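Local coordinates for putative flavoprotein (Bacteroides eggerthii, PDB 4ICI) that binds flavin mononucleotide and, as a flavodoxin-like protein, probably works in electron transfer or redox chemistry, its exact role being unknown, at residues 67-72 / 102-107; 13-18 / 86-91. All coordinates share one frame; numbering follows the deposited sequence. Where two conformers were deposited one is given.

Interaction 1. Residues 67-72 / 102-107; sequences VEMNDP and APRIIN. With EDO (1,2-ethanediol), chain F.
Bends in both side chains bring Arg104 and Met69 together. In Arg104, CG lies anti to the carbonyl carbon and chi2 of -53° turns CD back, after which the chain runs straight to a guanidinium set against the last turn of helix 64-70; Met69, a selenomethionine here, is bent at chi2 and at chi3 (-66°), and the latter swings CE over the centre of that guanidinium. Pro72 CA lies over the centre of the opposite face, 3.5 Å above the plane, so the flat group is sandwiched between a methyl and the backbone of the turn that follows the helix. Its polar rim meets two backbone carbonyls of the helix's last turn. Arg104 NE donates to Glu68 O at 3.1 Å, nearly straight and in the guanidinium plane, though it stands above the plane of the carbonyl. The same oxygen accepts the backbone N-H of Asp71 from its other face. Arg104 NH2 gives a shorter but more bent bond to Met69 O, 2.8 Å with an N-H...O angle of 134°. Met69 CE also touches Ala102 O at 3.3 Å. The Glu68 side chain slides past Arg104 rather than pairing with it: OE2 is bound by Tyr51, and, in the conformer given, a water donates to OE1 and accepts from Ile105 N. An alanine in place of this arginine would probably leave Met69 O without this donor and open a gap between Met69 CE and Pro72. The Met69 side chain lies about 6 Å from the FMN, so the contact borders the flavin's surroundings. The cation meets carbonyl oxygens at the C-terminal end of a helix, where the helix dipole would probably favour a positive charge.

Interaction 2. Residues 13-18 / 86-91; sequences NSKILV and GTYDVV
Lys15, Leu17 and Tyr88 bury most of the surface where strands 16-20 and 90-96 start side by side in the parallel sheet of the flavodoxin-like fold. Lys15 is fully extended, its CG anti to the backbone N (chi1 -163°), and passes obliquely across Tyr88, with CE 3.6 Å from the ring atom CE1. Its ammonium ends at Thr87, where NZ donates to OG1 at 2.8 Å, and makes an off-centre cation-pi contact with the Tyr88 ring. Thr87 OG1 also bonds to Asn84 O. On the opposite face of the ring from Thr87 OG1 sits Leu17 CB, in a CH-pi contact 3.7 Å from the centroid, while Leu17 CD1 reaches toward CZ. The ring thus lies between Leu17 CB and Thr87 OG1, both offset toward its rim, and its own OH is bound by Asp41 and Asn84.

The backbone sets the register. Lys15 O accepts from both Asp89 N and Val90 N, and Leu17 N donates to Val90 O at 2.9 Å. Ile16 and Val90 pair on one face of the sheet, with Ile16 CG1 beside Val90 CB; Leu17 and Val91 pair on the other. Before the regular pairing begins, a side chain stands in for a backbone acceptor: Asp89 OD2 uses its anti lone pair, away from the other carboxylate oxygen, to accept the N-H of Lys15 at 2.8 Å and 172°.

In the fold
The two contacts lie on opposite sides of the chain's centre, their centres 25 Å apart and their nearest atoms about 9 Å apart, without touching. Along the chain their segments alternate: 13-18, 67-72, 86-91, 102-107. Strand 90-96 joins them, since it begins in interaction 2 and the chain leaving it leads through a loop into helix 104-112 of interaction 1. Interaction 2 thus sits where two neighbouring central strands of the five-stranded parallel sheet begin, and interaction 1 beyond their C-terminal ends, near the FMN. This illustrates a general feature of flavodoxin-like folds: strand pairing builds the framework, while loops and helix ends past the strands form the cofactor site.

Interaction 1. Residues 67-72 / 102-107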
loop_
_atom_site.group_PDB
_atom_site.type_symbol
_atom_site.label_atom_id
_atom_site.label_comp_id
_atom_site.label_asym_id
_atom_site.label_seq_id
_atom_site.Cartn_x
_atom_site.Cartn_y
_atom_site.Cartn_z
ATOM N N VAL A 67 1.675 -7.700 -17.650
ATOM C CA VAL A 67 2.528 -8.878 -17.433
ATOM C C VAL A 67 2.666 -9.155 -15.935
ATOM O O VAL A 67 2.523 -10.280 -15.480
ATOM C CB VAL A 67 3.888 -8.683 -18.123
ATOM C CG1 VAL A 67 4.925 -9.748 -17.671
ATOM C CG2 VAL A 67 3.676 -8.643 -19.647
ATOM N N GLU A 68 2.848 -8.094 -15.150
ATOM C CA GLU A 68 2.925 -8.206 -13.679
ATOM C C GLU A 68 1.689 -8.790 -13.100
ATOM O O GLU A 68 1.725 -9.658 -12.239
ATOM C CB GLU A 68 3.021 -6.859 -12.982
ATOM C CG GLU A 68 4.345 -6.286 -12.937
ATOM C CD GLU A 68 4.362 -5.077 -12.039
ATOM O OE1 GLU A 68 3.401 -4.878 -11.245
ATOM O OE2 GLU A 68 5.336 -4.333 -12.120
HETATM N N MSE A 69 0.557 -8.259 -13.522
HETATM C CA MSE A 69 -0.670 -8.660 -12.905
HETATM C C MSE A 69 -1.026 -10.106 -13.301
HETATM O O MSE A 69 -1.650 -10.822 -12.524
HETATM C CB MSE A 69 -1.717 -7.582 -13.157
HETATM C CG MSE A 69 -1.372 -6.184 -12.433
HETATM SE SE MSE A 69 -0.524 -6.169 -10.680
HETATM C CE MSE A 69 -1.876 -6.923 -9.602
ATOM N N ASN A 70 -0.527 -10.595 -14.439
ATOM C CA ASN A 70 -0.691 -11.989 -14.827
ATOM C C ASN A 70 0.264 -12.984 -14.165
ATOM O O ASN A 70 0.088 -14.198 -14.300
ATOM C CB ASN A 70 -0.636 -12.099 -16.361
ATOM C CG ASN A 70 -1.933 -11.628 -17.010
ATOM O OD1 ASN A 70 -3.021 -11.950 -16.520
ATOM N ND2 ASN A 70 -1.835 -10.891 -18.111
ATOM N N ASP A 71 1.243 -12.493 -13.423
ATOM C CA ASP A 71 2.247 -13.312 -12.772
ATOM C C ASP A 71 2.281 -13.021 -11.269
ATOM O O ASP A 71 2.995 -12.131 -10.809
ATOM C CB ASP A 71 3.642 -13.100 -13.384
ATOM C CG ASP A 71 4.708 -13.986 -12.748
ATOM O OD1 ASP A 71 4.361 -14.768 -11.818
ATOM O OD2 ASP A 71 5.893 -13.897 -13.195
ATOM N N PRO A 72 1.543 -13.810 -10.483
ATOM C CA PRO A 72 1.512 -13.547 -9.055
ATOM C C PRO A 72 2.808 -13.771 -8.297
ATOM O O PRO A 72 2.882 -13.390 -7.095
ATOM C CB PRO A 72 0.415 -14.464 -8.536
ATOM C CG PRO A 72 0.075 -15.351 -9.561
ATOM C CD PRO A 72 0.610 -14.867 -10.875
ATOM N N ALA A 102 -3.548 -5.399 -5.250
ATOM C CA ALA A 102 -2.338 -4.614 -4.987
ATOM C C ALA A 102 -1.314 -4.870 -6.094
ATOM O O ALA A 102 -1.098 -6.008 -6.502
ATOM C CB ALA A 102 -1.720 -4.993 -3.658
ATOM N N PRO A 103 -0.649 -3.806 -6.573
ATOM C CA PRO A 103 0.518 -4.009 -7.435
ATOM C C PRO A 103 1.531 -4.943 -6.800
ATOM O O PRO A 103 1.697 -4.949 -5.568
ATOM C CB PRO A 103 1.075 -2.590 -7.603
ATOM C CG PRO A 103 -0.116 -1.682 -7.377
ATOM C CD PRO A 103 -0.906 -2.387 -6.309
ATOM N N ARG A 104 2.217 -5.726 -7.636
ATOM C CA ARG A 104 3.141 -6.723 -7.113
ATOM C C ARG A 104 4.310 -6.153 -6.315
ATOM O O ARG A 104 4.881 -6.854 -5.489
ATOM C CB ARG A 104 3.640 -7.637 -8.218
ATOM C CG ARG A 104 2.581 -8.311 -9.096
ATOM C CD ARG A 104 1.545 -9.057 -8.368
ATOM N NE ARG A 104 0.679 -9.806 -9.281
ATOM C CZ ARG A 104 -0.412 -10.468 -8.892
ATOM N NH1 ARG A 104 -0.763 -10.471 -7.604
ATOM N NH2 ARG A 104 -1.086 -11.194 -9.775
ATOM N N ILE A 105 4.641 -4.879 -6.523
ATOM C CA ILE A 105 5.678 -4.268 -5.690
ATOM C C ILE A 105 5.288 -4.216 -4.208
ATOM O O ILE A 105 6.140 -4.182 -3.342
ATOM C CB ILE A 105 6.092 -2.862 -6.234
ATOM C CG1 ILE A 105 7.482 -2.442 -5.722
ATOM C CG2 ILE A 105 4.987 -1.836 -5.953
ATOM C CD1 ILE A 105 8.052 -1.218 -6.419
ATOM N N ILE A 106 3.986 -4.266 -3.923
ATOM C CA ILE A 106 3.537 -4.372 -2.539
ATOM C C ILE A 106 3.975 -5.719 -1.934
ATOM O O ILE A 106 4.407 -5.775 -0.782
ATOM C CB ILE A 106 2.017 -4.143 -2.417
ATOM C CG1 ILE A 106 1.667 -2.701 -2.838
ATOM C CG2 ILE A 106 1.555 -4.422 -0.987
ATOM C CD1 ILE A 106 2.451 -1.544 -2.116
ATOM N N ASN A 107 3.886 -6.780 -2.722
ATOM C CA ASN A 107 4.415 -8.069 -2.292
ATOM C C ASN A 107 5.938 -7.986 -2.064
ATOM O O ASN A 107 6.473 -8.529 -1.091
ATOM C CB ASN A 107 4.093 -9.176 -3.298
ATOM C CG ASN A 107 2.604 -9.315 -3.569
ATOM O OD1 ASN A 107 2.042 -8.612 -4.424
ATOM N ND2 ASN A 107 1.949 -10.219 -2.838
HETATM C C1 EDO F . -4.916 -9.602 -15.946
HETATM O O1 EDO F . -4.060 -10.071 -14.903
HETATM C C2 EDO F . -4.484 -8.211 -16.303
HETATM O O2 EDO F . -3.618 -8.291 -17.440
HETATM O O HOH W 1 4.075 -3.223 -8.836
#

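Interaction 2. Residues 13-18 / 86-91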
loop_
_atom_site.group_PDB
_atom_site.type_symbol
_atom_site.label_atom_id
_atom_site.label_comp_id
_atom_site.label_asym_id
_atom_site.label_seq_id
_atom_site.Cartn_x
_atom_site.Cartn_y
_atom_site.Cartn_z
ATOM N N ASN A 13 1.403 6.244 22.684
ATOM C CA ASN A 13 0.868 5.981 21.317
ATOM C C ASN A 13 1.901 5.283 20.422
ATOM O O ASN A 13 3.102 5.247 20.716
ATOM C CB ASN A 13 0.405 7.281 20.655
ATOM C CG ASN A 13 -0.554 8.088 21.530
ATOM O OD1 ASN A 13 -1.517 7.541 22.086
ATOM N ND2 ASN A 13 -0.299 9.396 21.647
ATOM N N SER A 14 1.411 4.734 19.320
ATOM C CA SER A 14 2.241 3.945 18.422
ATOM C C SER A 14 3.262 4.784 17.632
ATOM O O SER A 14 3.031 5.975 17.359
ATOM C CB SER A 14 1.325 3.222 17.439
ATOM O OG SER A 14 0.457 2.346 18.123
ATOM N N LYS A 15 4.383 4.166 17.260
ATOM C CA LYS A 15 5.209 4.726 16.179
ATOM C C LYS A 15 4.635 4.195 14.853
ATOM O O LYS A 15 4.522 2.977 14.664
ATOM C CB LYS A 15 6.669 4.343 16.293
ATOM C CG LYS A 15 7.567 5.248 15.449
ATOM C CD LYS A 15 9.023 4.843 15.456
ATOM C CE LYS A 15 9.856 5.797 14.602
ATOM N NZ LYS A 15 11.290 5.355 14.515
ATOM N N ILE A 16 4.258 5.119 13.974
ATOM C CA ILE A 16 3.477 4.815 12.774
ATOM C C ILE A 16 4.295 5.115 11.513
ATOM O O ILE A 16 4.890 6.189 11.384
ATOM C CB ILE A 16 2.158 5.636 12.719
ATOM C CG1 ILE A 16 1.321 5.350 13.968
ATOM C CG2 ILE A 16 1.394 5.369 11.402
ATOM C CD1 ILE A 16 0.010 6.127 13.998
ATOM N N LEU A 17 4.332 4.133 10.614
ATOM C CA LEU A 17 4.834 4.296 9.266
ATOM C C LEU A 17 3.711 4.197 8.262
ATOM O O LEU A 17 2.830 3.326 8.387
ATOM C CB LEU A 17 5.846 3.201 8.951
ATOM C CG LEU A 17 6.557 3.268 7.601
ATOM C CD1 LEU A 17 7.425 4.540 7.502
ATOM C CD2 LEU A 17 7.358 1.996 7.360
ATOM N N VAL A 18 3.738 5.119 7.299
ATOM C CA VAL A 18 2.859 5.100 6.137
ATOM C C VAL A 18 3.740 4.765 4.933
ATOM O O VAL A 18 4.428 5.638 4.404
ATOM C CB VAL A 18 2.055 6.420 5.978
ATOM C CG1 VAL A 18 1.148 6.376 4.764
ATOM C CG2 VAL A 18 1.287 6.786 7.265
ATOM N N GLY A 86 12.049 -1.900 11.967
ATOM C CA GLY A 86 11.872 -2.543 13.266
ATOM C C GLY A 86 11.264 -1.669 14.350
ATOM O O GLY A 86 10.610 -2.183 15.257
ATOM N N THR A 87 11.451 -0.355 14.243
ATOM C CA THR A 87 11.003 0.598 15.268
ATOM C C THR A 87 9.482 0.866 15.264
ATOM O O THR A 87 8.933 1.421 16.231
ATOM C CB THR A 87 11.727 1.947 15.136
ATOM O OG1 THR A 87 11.322 2.655 13.956
ATOM C CG2 THR A 87 13.243 1.746 15.141
ATOM N N TYR A 88 8.795 0.485 14.185
ATOM C CA TYR A 88 7.390 0.870 14.032
ATOM C C TYR A 88 6.454 -0.156 14.637
ATOM O O TYR A 88 6.672 -1.352 14.528
ATOM C CB TYR A 88 7.036 1.126 12.561
ATOM C CG TYR A 88 7.813 2.281 11.978
ATOM C CD1 TYR A 88 7.420 3.592 12.197
ATOM C CD2 TYR A 88 8.966 2.060 11.221
ATOM C CE1 TYR A 88 8.163 4.669 11.685
ATOM C CE2 TYR A 88 9.705 3.118 10.719
ATOM C CZ TYR A 88 9.308 4.424 10.949
ATOM O OH TYR A 88 10.051 5.479 10.431
ATOM N N ASP A 89 5.386 0.352 15.247
ATOM C CA ASP A 89 4.317 -0.472 15.796
ATOM C C ASP A 89 3.197 -0.717 14.791
ATOM O O ASP A 89 2.548 -1.755 14.826
ATOM C CB ASP A 89 3.702 0.200 17.022
ATOM C CG ASP A 89 4.706 0.471 18.108
ATOM O OD1 ASP A 89 5.257 -0.523 18.610
ATOM O OD2 ASP A 89 4.972 1.667 18.425
ATOM N N VAL A 90 2.935 0.269 13.935
ATOM C CA VAL A 90 1.835 0.224 12.969
ATOM C C VAL A 90 2.435 0.598 11.614
ATOM O O VAL A 90 3.185 1.593 11.507
ATOM C CB VAL A 90 0.761 1.244 13.335
ATOM C CG1 VAL A 90 -0.342 1.297 12.301
ATOM C CG2 VAL A 90 0.209 0.981 14.767
ATOM N N VAL A 91 2.104 -0.182 10.591
ATOM C CA VAL A 91 2.544 0.100 9.229
ATOM C C VAL A 91 1.310 0.108 8.328
ATOM O O VAL A 91 0.605 -0.913 8.150
ATOM C CB VAL A 91 3.582 -0.920 8.736
ATOM C CG1 VAL A 91 3.971 -0.642 7.259
ATOM C CG2 VAL A 91 4.825 -0.929 9.625
#